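Local coordinates for protein UDP-N-acetylglucosamine 2-epimerase (Listeria monocytogenes, PDB 3OT5) that probably interconverts UDP-N-acetylglucosamine and UDP-N-acetylmannosamine by inverting C2 of the sugar, as a putative non-hydrolysing 2-epimerase, at residues A[43-48]-A[76-81]; A[201-206]-A[378-383]. All blocks are in the same frame, centred on the assembly; numbering follows the deposited sequence.

Contact 1. Residues A[43-48]-A[76-81]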
loop_
_atom_site.group_PDB
_atom_site.type_symbol
_atom_site.label_atom_id
_atom_site.label_comp_id
_atom_site.label_asym_id
_atom_site.label_seq_id
_atom_site.Cartn_x
_atom_site.Cartn_y
_atom_site.Cartn_z
ATOM N N MET A 43 1.391 8.774 -0.980
ATOM C CA MET A 43 1.435 10.081 -1.655
ATOM C C MET A 43 2.774 10.790 -1.466
ATOM O O MET A 43 3.188 11.556 -2.339
ATOM C CB MET A 43 0.293 11.004 -1.193
ATOM C CG MET A 43 -1.092 10.532 -1.621
ATOM S SD MET A 43 -1.405 10.608 -3.396
ATOM C CE MET A 43 -1.766 12.343 -3.612
ATOM N N ALA A 44 3.446 10.532 -0.345
ATOM C CA ALA A 44 4.757 11.148 -0.065
ATOM C C ALA A 44 5.746 11.040 -1.239
ATOM O O ALA A 44 6.317 12.047 -1.642
ATOM C CB ALA A 44 5.376 10.556 1.196
ATOM N N PRO A 45 5.936 9.825 -1.805
ATOM C CA PRO A 45 6.871 9.658 -2.913
ATOM C C PRO A 45 6.554 10.568 -4.090
ATOM O O PRO A 45 7.453 11.070 -4.757
ATOM C CB PRO A 45 6.678 8.189 -3.323
ATOM C CG PRO A 45 6.095 7.546 -2.192
ATOM C CD PRO A 45 5.228 8.574 -1.527
ATOM N N LEU A 46 5.267 10.751 -4.340
ATOM C CA LEU A 46 4.798 11.597 -5.416
ATOM C C LEU A 46 5.160 13.043 -5.070
ATOM O O LEU A 46 5.644 13.804 -5.923
ATOM C CB LEU A 46 3.292 11.401 -5.580
ATOM C CG LEU A 46 2.565 11.902 -6.824
ATOM C CD1 LEU A 46 3.230 11.373 -8.092
ATOM C CD2 LEU A 46 1.100 11.457 -6.747
ATOM N N VAL A 47 4.963 13.421 -3.812
ATOM C CA VAL A 47 5.312 14.768 -3.383
ATOM C C VAL A 47 6.827 14.959 -3.555
ATOM O O VAL A 47 7.264 15.996 -4.068
ATOM C CB VAL A 47 4.876 15.057 -1.942
ATOM C CG1 VAL A 47 5.397 16.415 -1.487
ATOM C CG2 VAL A 47 3.358 14.990 -1.840
ATOM N N LEU A 48 7.619 13.969 -3.137
ATOM C CA LEU A 48 9.072 14.038 -3.318
ATOM C C LEU A 48 9.424 14.263 -4.777
ATOM O O LEU A 48 10.237 15.132 -5.084
ATOM C CB LEU A 48 9.793 12.771 -2.848
ATOM C CG LEU A 48 9.927 12.491 -1.361
ATOM C CD1 LEU A 48 10.801 11.246 -1.153
ATOM C CD2 LEU A 48 10.531 13.694 -0.663
ATOM N N GLU A 76 7.919 13.442 8.325
ATOM C CA GLU A 76 9.273 13.708 8.777
ATOM C C GLU A 76 10.260 12.802 8.024
ATOM O O GLU A 76 11.349 13.233 7.659
ATOM C CB GLU A 76 9.380 13.498 10.287
ATOM C CG GLU A 76 10.713 13.918 10.877
ATOM C CD GLU A 76 10.757 13.761 12.379
ATOM O OE1 GLU A 76 9.826 13.139 12.938
ATOM O OE2 GLU A 76 11.718 14.256 13.000
ATOM N N ILE A 77 9.868 11.555 7.781
ATOM C CA ILE A 77 10.716 10.612 7.046
ATOM C C ILE A 77 10.978 11.101 5.619
ATOM O O ILE A 77 12.110 11.064 5.138
ATOM C CB ILE A 77 10.090 9.219 7.000
ATOM C CG1 ILE A 77 9.979 8.666 8.416
ATOM C CG2 ILE A 77 10.932 8.278 6.158
ATOM C CD1 ILE A 77 11.255 8.112 8.943
ATOM N N PHE A 78 9.923 11.569 4.963
ATOM C CA PHE A 78 10.015 12.083 3.595
ATOM C C PHE A 78 10.403 13.568 3.564
ATOM O O PHE A 78 10.529 14.157 2.488
ATOM C CB PHE A 78 8.682 11.862 2.860
ATOM C CG PHE A 78 8.395 10.419 2.540
ATOM C CD1 PHE A 78 8.620 9.922 1.262
ATOM C CD2 PHE A 78 7.914 9.552 3.512
ATOM C CE1 PHE A 78 8.365 8.593 0.958
ATOM C CE2 PHE A 78 7.654 8.220 3.214
ATOM C CZ PHE A 78 7.883 7.740 1.936
ATOM N N ASP A 79 10.605 14.161 4.742
ATOM C CA ASP A 79 10.962 15.573 4.862
ATOM C C ASP A 79 9.969 16.407 4.052
ATOM O O ASP A 79 10.333 17.098 3.102
ATOM C CB ASP A 79 12.400 15.811 4.394
ATOM C CG ASP A 79 12.898 17.200 4.725
ATOM O OD1 ASP A 79 12.106 18.013 5.243
ATOM O OD2 ASP A 79 14.092 17.475 4.478
ATOM N N ILE A 80 8.706 16.304 4.438
ATOM C CA ILE A 80 7.613 16.996 3.781
ATOM C C ILE A 80 6.930 17.939 4.740
ATOM O O ILE A 80 6.318 17.514 5.714
ATOM C CB ILE A 80 6.551 16.001 3.269
ATOM C CG1 ILE A 80 7.096 15.197 2.092
ATOM C CG2 ILE A 80 5.301 16.734 2.822
ATOM C CD1 ILE A 80 6.107 14.191 1.521
ATOM N N LYS A 81 7.045 19.226 4.462
ATOM C CA LYS A 81 6.414 20.224 5.282
ATOM C C LYS A 81 5.025 20.375 4.687
ATOM O O LYS A 81 4.907 20.738 3.524
ATOM C CB LYS A 81 7.161 21.553 5.169
ATOM C CG LYS A 81 8.675 21.484 5.394
ATOM C CD LYS A 81 9.060 21.050 6.796
ATOM C CE LYS A 81 10.581 21.091 6.961
ATOM N NZ LYS A 81 11.042 20.724 8.331
#

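Contact 2. Residues A[201-206]-A[378-383]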
loop_
_atom_site.group_PDB
_atom_site.type_symbol
_atom_site.label_atom_id
_atom_site.label_comp_id
_atom_site.label_asym_id
_atom_site.label_seq_id
_atom_site.Cartn_x
_atom_site.Cartn_y
_atom_site.Cartn_z
ATOM N N ALA A 201 3.230 2.938 -3.427
ATOM C CA ALA A 201 3.630 2.302 -2.166
ATOM C C ALA A 201 5.003 1.666 -2.304
ATOM O O ALA A 201 5.780 1.636 -1.355
ATOM C CB ALA A 201 2.602 1.253 -1.737
ATOM N N ILE A 202 5.301 1.168 -3.497
ATOM C CA ILE A 202 6.585 0.556 -3.759
ATOM C C ILE A 202 7.637 1.671 -3.803
ATOM O O ILE A 202 8.725 1.498 -3.255
ATOM C CB ILE A 202 6.532 -0.283 -5.039
ATOM C CG1 ILE A 202 5.466 -1.385 -4.872
ATOM C CG2 ILE A 202 7.891 -0.877 -5.342
ATOM C CD1 ILE A 202 5.141 -2.162 -6.132
ATOM N N ASP A 203 7.309 2.828 -4.407
ATOM C CA ASP A 203 8.255 3.958 -4.442
ATOM C C ASP A 203 8.611 4.338 -3.000
ATOM O O ASP A 203 9.750 4.699 -2.695
ATOM C CB ASP A 203 7.694 5.233 -5.119
ATOM C CG ASP A 203 7.253 5.027 -6.564
ATOM O OD1 ASP A 203 7.321 6.017 -7.332
ATOM O OD2 ASP A 203 6.843 3.911 -6.954
ATOM N N ALA A 204 7.623 4.279 -2.121
ATOM C CA ALA A 204 7.823 4.629 -0.709
ATOM C C ALA A 204 8.957 3.838 -0.041
ATOM O O ALA A 204 9.656 4.359 0.808
ATOM C CB ALA A 204 6.541 4.429 0.062
ATOM N N LEU A 205 9.129 2.587 -0.432
ATOM C CA LEU A 205 10.170 1.728 0.140
ATOM C C LEU A 205 11.574 2.326 -0.028
ATOM O O LEU A 205 12.462 2.093 0.802
ATOM C CB LEU A 205 10.115 0.332 -0.496
ATOM C CG LEU A 205 8.797 -0.457 -0.327
ATOM C CD1 LEU A 205 8.784 -1.751 -1.178
ATOM C CD2 LEU A 205 8.522 -0.779 1.136
ATOM N N LYS A 206 11.785 3.112 -1.081
ATOM C CA LYS A 206 13.101 3.703 -1.291
ATOM C C LYS A 206 13.426 4.652 -0.138
ATOM O O LYS A 206 14.584 4.851 0.193
ATOM C CB LYS A 206 13.178 4.426 -2.644
ATOM C CG LYS A 206 12.971 3.512 -3.865
ATOM C CD LYS A 206 13.071 4.270 -5.193
ATOM C CE LYS A 206 11.980 5.340 -5.329
ATOM N NZ LYS A 206 12.019 6.020 -6.649
ATOM N N GLY A 378 8.736 0.809 -8.429
ATOM C CA GLY A 378 9.206 1.865 -7.529
ATOM C C GLY A 378 9.363 3.220 -8.201
ATOM O O GLY A 378 9.941 4.152 -7.630
ATOM N N PHE A 379 8.838 3.343 -9.416
ATOM C CA PHE A 379 8.934 4.595 -10.136
ATOM C C PHE A 379 7.584 5.061 -10.620
ATOM O O PHE A 379 7.485 5.757 -11.616
ATOM C CB PHE A 379 9.943 4.489 -11.290
ATOM C CG PHE A 379 11.343 4.235 -10.833
ATOM C CD1 PHE A 379 12.145 5.280 -10.407
ATOM C CD2 PHE A 379 11.864 2.953 -10.829
ATOM C CE1 PHE A 379 13.441 5.049 -9.975
ATOM C CE2 PHE A 379 13.158 2.716 -10.408
ATOM C CZ PHE A 379 13.948 3.765 -9.977
ATOM N N ALA A 380 6.539 4.697 -9.890
ATOM C CA ALA A 380 5.191 5.114 -10.246
ATOM C C ALA A 380 5.088 6.638 -10.184
ATOM O O ALA A 380 4.434 7.245 -11.020
ATOM C CB ALA A 380 4.176 4.471 -9.321
ATOM N N ALA A 381 5.762 7.247 -9.214
ATOM C CA ALA A 381 5.742 8.697 -9.043
ATOM C C ALA A 381 6.255 9.427 -10.286
ATOM O O ALA A 381 5.662 10.400 -10.735
ATOM C CB ALA A 381 6.561 9.103 -7.810
ATOM N N ASN A 382 7.356 8.931 -10.842
ATOM C CA ASN A 382 7.965 9.530 -12.019
ATOM C C ASN A 382 7.027 9.456 -13.204
ATOM O O ASN A 382 6.885 10.427 -13.946
ATOM C CB ASN A 382 9.293 8.844 -12.312
ATOM C CG ASN A 382 10.259 8.979 -11.169
ATOM O OD1 ASN A 382 10.624 7.991 -10.542
ATOM N ND2 ASN A 382 10.594 10.219 -10.816
ATOM N N ARG A 383 6.381 8.309 -13.382
ATOM C CA ARG A 383 5.409 8.150 -14.463
ATOM C C ARG A 383 4.218 9.080 -14.219
ATOM O O ARG A 383 3.704 9.688 -15.141
ATOM C CB ARG A 383 4.944 6.699 -14.583
ATOM C CG ARG A 383 6.073 5.709 -14.972
ATOM C CD ARG A 383 5.542 4.309 -15.225
ATOM N NE ARG A 383 6.633 3.377 -15.502
ATOM C CZ ARG A 383 7.289 2.683 -14.574
ATOM N NH1 ARG A 383 6.967 2.783 -13.296
ATOM N NH2 ARG A 383 8.263 1.876 -14.926
HETATM O O HOH W 1 5.967 1.761 -7.966
#

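Contact 1. Residues A[43-48]-A[76-81]
The Phe78 ring lies with one face against Ala44, whose CB sits nearly over the ring centre, 3.3 Å from the centroid and 14° off the normal, a CH-pi contact. Leu48, one turn further along helix 37-51, comes to the ring edge instead, its CD1 3.5 Å from Phe78 CD1 and its side chain roughly perpendicular to that of Phe78. Pro45 adds its CD 4.0 Å from Phe78 CE1, approaching obliquely. Beyond the end of helix 72-77, Ile80 reaches toward the same helix 37-51: with CG1 anti to its carbonyl carbon (chi1 -70°) and the chain extended beyond it, CD1 arrives 3.7 Å from Ala44 CB and 3.8 Å from Val47 CB. Between Phe78 and Ile80 the chain leaves the helix at Asp79. A Schellman motif closes helix 72-77, with Asp79 at positive phi as C-prime; this is consistent with Phe78 and Ile80 both facing helix 37-51 while the Asp79 carboxylate leads away from it. Val47 and Ile80 also touch Val61 of strand 57-63, and Phe78 touches Thr207 of helix 200-208. The contact is mostly between apolar side chains, so its hold rests on shape and the burial of hydrocarbon rather than on charge or polar pairing.

Contact 2. Residues A[201-206]-A[378-383]
This is a helix N-terminus received by an acidic side chain: Asp203, on helix 200-208 just after the last strand of the seven-stranded sheet, meets the start of the C-terminal helix 380-392. Asp203 OD1 accepts a nearly straight bond from Ala381 N at 2.7 Å (169°), on the syn side of the carboxylate and 28° out of its plane. That bond is the firm one; a second, from Ala380 N to Asp203 OD2, is doubtful because the modelled place of OD2 is less certain. The carboxylate thus faces the first turn of the helix, and the helix dipole would probably add to the attraction. Lys206, one turn on, bends at chi3 (-63°) and brings NZ 3.0 Å from Gly378 O, nearly in line with the carbonyl bond; the same amine lies 3.7 Å from Phe379 CE1. Gly378 has positive phi, a conformation readily reached by glycine, and its backbone runs close beside Ile202, with Ile202 CG2 3.6 Å from Gly378 N. Just before this turn, Asp377 binds Phe379 N and forms a salt bridge with Arg383, tying the loop to the helix it introduces. Helix 37-51 packs against helix 200-208 through Pro45 on Asp203 and Ala204, so the joint of helices 200-208 and 380-392 lies beside the helix that follows strand 28-34.

Contact 1 and contact 2 have centres about 12 Å apart; contact 1 is complete within the first 81 residues, and contact 2 begins only at residue 201. They meet through Pro45 of helix 37-51, its CB 3.6 Å from Asp203 CB and its O 3.7 Å from Ala381 CB. Contact 1 joins helix 37-51 to the end of helix 72-77, early in the domain built on the seven-stranded sheet; contact 2 joins helix 200-208, after that sheet's final strand, to helix 380-392, which follows the six-stranded sheet. The C-terminal helix crosses back to the first domain, as in GT-B folds like 2-epimerases, consistent with a chain end that ties the two domains together beside the cleft between them.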